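Local structure of periplasmic binding protein/LacI transcriptional regulator (Brachyspira murdochii, 4KQC) at residues Ser57-Asn62 against Lys83-Pro88; Thr130-Phe135 against Asn139-Ala144; Arg218-Val223 against Asn233-Asp238. The protein probably binds a sugar or a related small solute for an ABC transporter, as solute-binding proteins of its family do. All coordinates share one frame; numbering follows the deposited sequence.

The three contacts come in series along the chain and fall into the two lobes of a periplasmic-binding-protein fold. Contact 1 lies in the lobe built on the parallel sheet that includes strands 66-68 and 89-92, where the ends of helices 48-60 and 76-84 meet. Contacts 2 and 3 belong to the other lobe, whose sheet holds strands 141-146, 208-211 and 246-250. Their centres are 19 Å apart, with nearest atoms about 7 Å apart and no touch. Contact 1 is 54 Å from contact 2 and 48 Å from contact 3, centre to centre, across the chain's middle. Each contact thus lies within one lobe, and none bridges the two.

Contact 1 (Ser57-Asn62 against Lys83-Pro88); sequences SEINKN and KEKNIP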
loop_
_atom_site.group_PDB
_atom_site.type_symbol
_atom_site.label_atom_id
_atom_site.label_comp_id
_atom_site.label_asym_id
_atom_site.label_seq_id
_atom_site.Cartn_x
_atom_site.Cartn_y
_atom_site.Cartn_z
ATOM N N SER A 57 -1.460 26.800 -1.436
ATOM C CA SER A 57 -2.533 27.534 -0.797
ATOM C C SER A 57 -2.536 27.373 0.730
ATOM O O SER A 57 -2.717 28.332 1.467
ATOM C CB SER A 57 -3.874 27.142 -1.465
ATOM O OG SER A 57 -3.945 27.674 -2.815
ATOM N N GLU A 58 -2.276 26.164 1.226
ATOM C CA GLU A 58 -2.233 25.911 2.631
ATOM C C GLU A 58 -0.972 26.550 3.275
ATOM O O GLU A 58 -1.055 27.071 4.384
ATOM C CB GLU A 58 -2.277 24.386 2.897
ATOM C CG GLU A 58 -3.621 23.749 2.588
ATOM C CD GLU A 58 -4.764 24.350 3.410
ATOM O OE1 GLU A 58 -4.622 24.411 4.626
ATOM O OE2 GLU A 58 -5.782 24.884 2.863
ATOM N N ILE A 59 0.152 26.499 2.585
ATOM C CA ILE A 59 1.372 27.114 3.103
ATOM C C ILE A 59 1.101 28.620 3.318
ATOM O O ILE A 59 1.504 29.220 4.320
ATOM C CB ILE A 59 2.548 26.913 2.134
ATOM C CG1 ILE A 59 2.966 25.456 2.055
ATOM C CG2 ILE A 59 3.719 27.777 2.587
ATOM C CD1 ILE A 59 3.873 25.117 0.915
ATOM N N ASN A 60 0.463 29.239 2.350
ATOM C CA ASN A 60 0.168 30.640 2.416
ATOM C C ASN A 60 -0.668 31.091 3.600
ATOM O O ASN A 60 -0.623 32.282 3.993
ATOM C CB ASN A 60 -0.525 31.098 1.112
ATOM C CG ASN A 60 0.348 31.026 -0.111
ATOM O OD1 ASN A 60 1.537 30.873 -0.022
ATOM N ND2 ASN A 60 -0.275 31.060 -1.266
ATOM N N LYS A 61 -1.449 30.172 4.185
ATOM C CA LYS A 61 -2.234 30.406 5.409
ATOM C C LYS A 61 -1.454 30.531 6.710
ATOM O O LYS A 61 -2.066 30.826 7.788
ATOM C CB LYS A 61 -3.284 29.317 5.571
ATOM C CG LYS A 61 -4.278 29.275 4.411
ATOM C CD LYS A 61 -5.329 28.189 4.660
ATOM C CE LYS A 61 -6.370 28.142 3.570
ATOM N NZ LYS A 61 -7.308 27.012 3.800
ATOM N N ASN A 62 -0.140 30.292 6.628
ATOM C CA ASN A 62 0.713 30.211 7.794
ATOM C C ASN A 62 0.134 29.305 8.882
ATOM O O ASN A 62 -0.077 29.758 9.996
ATOM C CB ASN A 62 0.964 31.608 8.342
ATOM C CG ASN A 62 1.789 32.426 7.384
ATOM O OD1 ASN A 62 2.830 31.933 6.885
ATOM N ND2 ASN A 62 1.313 33.661 7.034
ATOM N N LYS A 83 10.218 24.742 4.579
ATOM C CA LYS A 83 11.474 24.726 5.370
ATOM C C LYS A 83 11.881 26.151 5.707
ATOM O O LYS A 83 12.127 26.475 6.866
ATOM C CB LYS A 83 12.574 23.965 4.642
ATOM C CG LYS A 83 13.810 23.787 5.505
ATOM C CD LYS A 83 14.926 23.150 4.722
ATOM C CE LYS A 83 15.895 22.570 5.722
ATOM N NZ LYS A 83 17.060 21.952 5.065
ATOM N N GLU A 84 11.859 27.045 4.705
ATOM C CA GLU A 84 12.203 28.432 4.959
ATOM C C GLU A 84 11.295 29.136 5.953
ATOM O O GLU A 84 11.761 29.888 6.815
ATOM C CB GLU A 84 12.179 29.159 3.618
ATOM C CG GLU A 84 12.717 30.591 3.689
ATOM C CD GLU A 84 11.727 31.643 4.127
ATOM O OE1 GLU A 84 10.503 31.381 4.115
ATOM O OE2 GLU A 84 12.211 32.772 4.464
ATOM N N LYS A 85 9.997 28.852 5.879
ATOM C CA LYS A 85 8.999 29.439 6.768
ATOM C C LYS A 85 9.014 28.793 8.166
ATOM O O LYS A 85 8.294 29.235 9.056
ATOM C CB LYS A 85 7.571 29.346 6.174
ATOM C CG LYS A 85 7.413 30.231 4.961
ATOM C CD LYS A 85 6.105 29.949 4.238
ATOM C CE LYS A 85 4.895 30.496 4.999
ATOM N NZ LYS A 85 4.821 31.985 4.955
ATOM N N ASN A 86 9.811 27.760 8.348
ATOM C CA ASN A 86 9.865 27.038 9.625
ATOM C C ASN A 86 8.515 26.531 10.101
ATOM O O ASN A 86 8.263 26.485 11.326
ATOM C CB ASN A 86 10.536 27.906 10.730
ATOM C CG ASN A 86 11.993 28.179 10.442
ATOM O OD1 ASN A 86 12.444 29.351 10.464
ATOM N ND2 ASN A 86 12.733 27.134 10.140
ATOM N N ILE A 87 7.697 26.088 9.167
ATOM C CA ILE A 87 6.431 25.366 9.484
ATOM C C ILE A 87 6.753 23.883 9.745
ATOM O O ILE A 87 7.331 23.235 8.890
ATOM C CB ILE A 87 5.430 25.497 8.356
ATOM C CG1 ILE A 87 5.017 26.977 8.110
ATOM C CG2 ILE A 87 4.192 24.671 8.648
ATOM C CD1 ILE A 87 4.345 27.189 6.757
ATOM N N PRO A 88 6.388 23.334 10.889
ATOM C CA PRO A 88 6.624 21.927 11.105
ATOM C C PRO A 88 5.893 21.070 10.082
ATOM O O PRO A 88 4.712 21.278 9.820
ATOM C CB PRO A 88 6.060 21.685 12.491
ATOM C CG PRO A 88 6.090 23.010 13.166
ATOM C CD PRO A 88 5.959 24.030 12.112
#
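K85 reaches across to I59 and N62 where two helices of the Rossmann-like lobe end side by side. Helix 76-84 belongs to the beta-alpha-beta crossover from strand 66-68 to strand 89-92, and helix 48-60 precedes the first of these strands. The lysine chain leaves its backbone extended, then bends twice (chi3 74°, chi4 71°), which carries its methylenes past I59 and curls the ammonium toward N62. K85 CD lies 3.6 Å from I59 CG2, the methyl branch set opposite the isoleucine's own backbone N. At the tip, K85 NZ donates to N62 OD1 at 2.8 Å, meeting the oxygen in the carbonyl plane with a C=O...N angle of 150°. The two side chains run roughly perpendicular. N62 itself has just left the helix with positive phi, while its N still bonds to the O of I59 at 3.0 Å. On the lysine side, N86 closes helix 76-84 in a Schellman motif, after which the chain turns inward through I87. A serine in place of K85 would probably leave N62 OD1 without its ammonium donor and take away the methylenes that lie against I59 CG2. Beneath the lysine the contact becomes wholly apolar: I59 and I87 both lean on I66 of strand 66-68, and I59 CG2 faces I87 CD1 at 4.3 Å.

Contact 2 (Thr130-Phe135 against Asn139-Ala144); sequences TRIAAF and NKAKIA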
loop_
_atom_site.group_PDB
_atom_site.type_symbol
_atom_site.label_atom_id
_atom_site.label_comp_id
_atom_site.label_asym_id
_atom_site.label_seq_id
_atom_site.Cartn_x
_atom_site.Cartn_y
_atom_site.Cartn_z
ATOM N N THR A 130 5.428 -26.994 0.071
ATOM C CA THR A 130 5.415 -28.401 -0.397
ATOM C C THR A 130 5.420 -28.497 -1.918
ATOM O O THR A 130 6.154 -29.286 -2.541
ATOM C CB THR A 130 4.186 -29.086 0.237
ATOM O OG1 THR A 130 4.364 -29.044 1.667
ATOM C CG2 THR A 130 4.015 -30.566 -0.196
ATOM N N ARG A 131 4.624 -27.607 -2.534
ATOM C CA ARG A 131 4.556 -27.505 -3.994
ATOM C C ARG A 131 5.869 -27.122 -4.675
ATOM O O ARG A 131 6.254 -27.698 -5.717
ATOM C CB ARG A 131 3.355 -26.676 -4.454
ATOM C CG ARG A 131 2.054 -27.427 -4.241
ATOM C CD ARG A 131 0.891 -26.441 -4.249
ATOM N NE ARG A 131 0.656 -25.957 -5.615
ATOM C CZ ARG A 131 -0.269 -25.068 -5.986
ATOM N NH1 ARG A 131 -0.390 -24.780 -7.264
ATOM N NH2 ARG A 131 -1.056 -24.450 -5.085
ATOM N N ILE A 132 6.605 -26.201 -4.082
ATOM C CA ILE A 132 7.901 -25.788 -4.600
ATOM C C ILE A 132 8.917 -26.930 -4.549
ATOM O O ILE A 132 9.717 -27.055 -5.443
ATOM C CB ILE A 132 8.440 -24.575 -3.815
ATOM C CG1 ILE A 132 7.618 -23.331 -4.163
ATOM C CG2 ILE A 132 9.926 -24.317 -4.138
ATOM C CD1 ILE A 132 7.751 -22.183 -3.153
ATOM N N ALA A 133 8.866 -27.744 -3.499
ATOM C CA ALA A 133 9.834 -28.831 -3.325
ATOM C C ALA A 133 9.824 -29.844 -4.478
ATOM O O ALA A 133 10.853 -30.479 -4.735
ATOM C CB ALA A 133 9.562 -29.518 -2.025
ATOM N N ALA A 134 8.689 -29.972 -5.165
ATOM C CA ALA A 134 8.568 -30.730 -6.418
ATOM C C ALA A 134 9.314 -30.235 -7.643
ATOM O O ALA A 134 9.451 -30.985 -8.629
ATOM C CB ALA A 134 7.107 -30.932 -6.787
ATOM N N PHE A 135 9.749 -28.982 -7.642
ATOM C CA PHE A 135 10.488 -28.421 -8.759
ATOM C C PHE A 135 11.976 -28.694 -8.618
ATOM O O PHE A 135 12.408 -29.377 -7.665
ATOM C CB PHE A 135 10.145 -26.934 -8.925
ATOM C CG PHE A 135 8.765 -26.759 -9.417
ATOM C CD1 PHE A 135 7.704 -26.824 -8.565
ATOM C CD2 PHE A 135 8.527 -26.518 -10.764
ATOM C CE1 PHE A 135 6.396 -26.705 -9.035
ATOM C CE2 PHE A 135 7.237 -26.405 -11.241
ATOM C CZ PHE A 135 6.163 -26.479 -10.354
ATOM N N ASN A 139 14.355 -26.414 -13.576
ATOM C CA ASN A 139 12.963 -26.063 -13.908
ATOM C C ASN A 139 12.302 -25.536 -12.602
ATOM O O ASN A 139 11.586 -26.272 -11.909
ATOM C CB ASN A 139 12.227 -27.265 -14.493
ATOM C CG ASN A 139 10.791 -26.979 -14.923
ATOM O OD1 ASN A 139 10.375 -25.853 -15.172
ATOM N ND2 ASN A 139 10.054 -28.049 -15.105
ATOM N N LYS A 140 12.559 -24.266 -12.309
ATOM C CA LYS A 140 12.241 -23.698 -10.995
ATOM C C LYS A 140 10.775 -23.336 -10.915
ATOM O O LYS A 140 10.177 -22.911 -11.932
ATOM C CB LYS A 140 13.086 -22.492 -10.754
ATOM C CG LYS A 140 14.574 -22.790 -10.675
ATOM C CD LYS A 140 15.359 -21.563 -10.377
ATOM C CE LYS A 140 16.837 -21.954 -10.297
ATOM N NZ LYS A 140 17.581 -20.850 -9.661
ATOM N N ALA A 141 10.173 -23.492 -9.741
ATOM C CA ALA A 141 8.852 -22.908 -9.465
ATOM C C ALA A 141 8.925 -21.404 -9.547
ATOM O O ALA A 141 9.816 -20.764 -8.958
ATOM C CB ALA A 141 8.375 -23.285 -8.072
ATOM N N LYS A 142 7.915 -20.794 -10.163
ATOM C CA LYS A 142 7.882 -19.348 -10.333
ATOM C C LYS A 142 6.817 -18.691 -9.472
ATOM O O LYS A 142 5.705 -19.177 -9.408
ATOM C CB LYS A 142 7.616 -19.005 -11.802
ATOM C CG LYS A 142 8.534 -19.696 -12.800
ATOM C CD LYS A 142 9.994 -19.359 -12.517
ATOM C CE LYS A 142 10.862 -19.564 -13.748
ATOM N NZ LYS A 142 10.920 -20.988 -14.162
ATOM N N ILE A 143 7.194 -17.616 -8.814
ATOM C CA ILE A 143 6.272 -16.736 -8.111
ATOM C C ILE A 143 6.415 -15.312 -8.690
ATOM O O ILE A 143 7.520 -14.752 -8.738
ATOM C CB ILE A 143 6.530 -16.722 -6.613
ATOM C CG1 ILE A 143 6.345 -18.149 -6.013
ATOM C CG2 ILE A 143 5.605 -15.726 -5.934
ATOM C CD1 ILE A 143 7.618 -18.956 -5.824
ATOM N N ALA A 144 5.323 -14.762 -9.181
ATOM C CA ALA A 144 5.338 -13.435 -9.785
ATOM C C ALA A 144 5.035 -12.384 -8.748
ATOM O O ALA A 144 4.138 -12.577 -7.884
ATOM C CB ALA A 144 4.302 -13.384 -10.862
#
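The return from helix 113-133 into strand 141-146 is a tight helix-to-strand connection, and F135 closes it by laying its ring against A141. The methyl of A141 sits over one face of the phenyl ring in a CH-pi contact. Its CB is 3.9 Å from the F135 ring centroid and 22° off the normal, displaced toward the CG-CD1 side, so that CD1 is the nearest ring atom at 3.6 Å. With chi1 at -70°, CG of F135 stands opposite its own carbonyl carbon, and the ring folds back beside the end of the helix. Backbone oxygens border its rim: N139 O lies in the ring plane 3.3 Å from CD2, and the carbonyl oxygens of R131 and I132 also meet the edge. There the weakly positive C-H bonds probably suit them better than the electron-rich face would. F135 CB also packs close to the backbone N of A141, at 3.5 Å.

One turn back on the helix, I132 continues the apolar seam. I132 CG1 touches that same methyl, A141 CB, at 4.0 Å, while its CD1 extends toward the end of the I143 side chain in the conformer described here, one of two modelled for I143.

I132 and I143 both press on F165 of helix 152-171, and I132 also meets Y179 of strand 179-184. Strand 141-146 is flanked in the sheet by strands 179-184 and 208-211, A141 and I143 both bonding through their backbones to A180, so the end of helix 113-133 packs directly on the start of an inner strand.

Contact 3 (Arg218-Val223 against Asn233-Asp238); sequences RGFLVV and NTIVGD
F220 and I235 supply the apolar part of this contact, which is small and holds no hydrogen bond from one segment to the other. The phenyl ring of F220 is directed outward from its helix with CG opposite the backbone N (chi1 165°), and its far corner does the touching. F220 CZ approaches I235 CG2 at 4.3 Å, with that methyl at the ring edge, near its plane. The same ring also touches V198 of helix 191-199 and I209 and L211 of strand 208-211, and it meets the ring of Y224 with the two planes at about 20°. I235 is thus one of several apolar neighbours of F220.

The polar main chain makes the second approach. V223 turns its side chain away from N233 and offers its carbonyl instead, the O lying 3.4 Å from N233 CB. This is a van der Waals contact. V223 N is held by F220 O at 3.0 Å.

Hydrogen bonds within 233-238 give the loop its shape. T234 OG1 accepts from V236 N at 3.1 Å, with an N-H...O angle of 166°, an ST turn; the same hydroxyl also bonds to E228 O. A type II turn from I235 to D238 overlaps it, with a weak closing bond from D238 N to I235 O at 3.3 Å. G237 takes the positive phi that such a turn favours in its third position. D238 ties the loop to other parts of the chain, OD2 to Y224 OH and G203 N, and OD1 to K204 N.

Together these features form a helix-to-strand connection in a Rossmann-like lobe, in which overlapping ST and type II turns help lead from helix 214-223 to strand 246-250.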
loop_
_atom_site.group_PDB
_atom_site.type_symbol
_atom_site.label_atom_id
_atom_site.label_comp_id
_atom_site.label_asym_id
_atom_site.label_seq_id
_atom_site.Cartn_x
_atom_site.Cartn_y
_atom_site.Cartn_z
ATOM N N ARG A 218 -7.028 -5.144 -9.304
ATOM C CA ARG A 218 -8.029 -4.892 -10.380
ATOM C C ARG A 218 -7.577 -5.416 -11.727
ATOM O O ARG A 218 -8.353 -6.019 -12.423
ATOM C CB ARG A 218 -8.377 -3.402 -10.513
ATOM C CG ARG A 218 -9.309 -2.815 -9.491
ATOM C CD ARG A 218 -9.984 -1.541 -10.082
ATOM N NE ARG A 218 -9.016 -0.561 -10.585
ATOM C CZ ARG A 218 -8.220 0.209 -9.828
ATOM N NH1 ARG A 218 -8.257 0.181 -8.491
ATOM N NH2 ARG A 218 -7.388 1.060 -10.415
ATOM N N GLY A 219 -6.338 -5.144 -12.137
ATOM C CA GLY A 219 -5.800 -5.636 -13.375
ATOM C C GLY A 219 -5.778 -7.122 -13.433
ATOM O O GLY A 219 -6.093 -7.750 -14.443
ATOM N N PHE A 220 -5.405 -7.754 -12.304
ATOM C CA PHE A 220 -5.435 -9.206 -12.258
ATOM C C PHE A 220 -6.854 -9.770 -12.495
ATOM O O PHE A 220 -6.998 -10.801 -13.207
ATOM C CB PHE A 220 -4.871 -9.658 -10.908
ATOM C CG PHE A 220 -5.152 -11.084 -10.566
ATOM C CD1 PHE A 220 -4.378 -12.119 -11.084
ATOM C CD2 PHE A 220 -6.234 -11.399 -9.753
ATOM C CE1 PHE A 220 -4.661 -13.437 -10.746
ATOM C CE2 PHE A 220 -6.518 -12.737 -9.451
ATOM C CZ PHE A 220 -5.720 -13.720 -9.958
ATOM N N LEU A 221 -7.854 -9.064 -11.959
ATOM C CA LEU A 221 -9.234 -9.486 -12.043
ATOM C C LEU A 221 -9.889 -9.240 -13.392
ATOM O O LEU A 221 -10.991 -9.715 -13.627
ATOM C CB LEU A 221 -10.023 -8.861 -10.886
ATOM C CG LEU A 221 -9.673 -9.375 -9.484
ATOM C CD1 LEU A 221 -10.186 -8.472 -8.349
ATOM C CD2 LEU A 221 -10.109 -10.795 -9.271
ATOM N N VAL A 222 -9.217 -8.501 -14.273
ATOM C CA VAL A 222 -9.591 -8.449 -15.702
ATOM C C VAL A 222 -9.396 -9.806 -16.331
ATOM O O VAL A 222 -10.192 -10.204 -17.213
ATOM C CB VAL A 222 -8.741 -7.418 -16.420
ATOM C CG1 VAL A 222 -8.876 -7.583 -17.945
ATOM C CG2 VAL A 222 -9.036 -6.017 -15.903
ATOM N N VAL A 223 -8.363 -10.538 -15.878
ATOM C CA VAL A 223 -7.929 -11.779 -16.546
ATOM C C VAL A 223 -8.445 -13.048 -15.842
ATOM O O VAL A 223 -8.837 -14.045 -16.509
ATOM C CB VAL A 223 -6.385 -11.832 -16.576
ATOM C CG1 VAL A 223 -5.853 -13.067 -17.247
ATOM C CG2 VAL A 223 -5.874 -10.633 -17.342
ATOM N N ASN A 233 -11.699 -18.638 -17.389
ATOM C CA ASN A 233 -10.849 -17.675 -16.702
ATOM C C ASN A 233 -10.667 -17.998 -15.235
ATOM O O ASN A 233 -10.617 -17.115 -14.388
ATOM C CB ASN A 233 -11.417 -16.272 -16.817
ATOM C CG ASN A 233 -11.796 -15.934 -18.222
ATOM O OD1 ASN A 233 -12.889 -15.401 -18.478
ATOM N ND2 ASN A 233 -10.947 -16.346 -19.155
ATOM N N THR A 234 -10.535 -19.277 -14.936
ATOM C CA THR A 234 -10.386 -19.739 -13.552
ATOM C C THR A 234 -8.934 -19.881 -13.064
ATOM O O THR A 234 -8.009 -20.199 -13.836
ATOM C CB THR A 234 -11.109 -21.095 -13.371
ATOM O OG1 THR A 234 -11.138 -21.435 -11.972
ATOM C CG2 THR A 234 -10.407 -22.229 -14.172
ATOM N N ILE A 235 -8.747 -19.677 -11.779
ATOM C CA ILE A 235 -7.438 -20.000 -11.148
ATOM C C ILE A 235 -7.242 -21.493 -10.942
ATOM O O ILE A 235 -6.112 -21.942 -10.699
ATOM C CB ILE A 235 -7.190 -19.239 -9.806
ATOM C CG1 ILE A 235 -8.223 -19.608 -8.759
ATOM C CG2 ILE A 235 -7.214 -17.745 -10.028
ATOM C CD1 ILE A 235 -7.784 -19.465 -7.312
ATOM N N VAL A 236 -8.311 -22.268 -11.098
ATOM C CA VAL A 236 -8.286 -23.683 -10.751
ATOM C C VAL A 236 -7.583 -24.455 -11.852
ATOM O O VAL A 236 -7.935 -24.359 -13.011
ATOM C CB VAL A 236 -9.721 -24.238 -10.495
ATOM C CG1 VAL A 236 -9.704 -25.733 -10.207
ATOM C CG2 VAL A 236 -10.381 -23.515 -9.350
ATOM N N GLY A 237 -6.539 -25.177 -11.485
ATOM C CA GLY A 237 -5.776 -25.959 -12.423
ATOM C C GLY A 237 -4.819 -25.164 -13.289
ATOM O O GLY A 237 -4.208 -25.739 -14.187
ATOM N N ASP A 238 -4.658 -23.861 -13.022
ATOM C CA ASP A 238 -3.851 -23.014 -13.910
ATOM C C ASP A 238 -2.487 -22.676 -13.391
ATOM O O ASP A 238 -1.769 -21.919 -14.028
ATOM C CB ASP A 238 -4.555 -21.723 -14.332
ATOM C CG ASP A 238 -4.017 -21.164 -15.664
ATOM O OD1 ASP A 238 -3.642 -21.961 -16.568
ATOM O OD2 ASP A 238 -4.025 -19.936 -15.868
#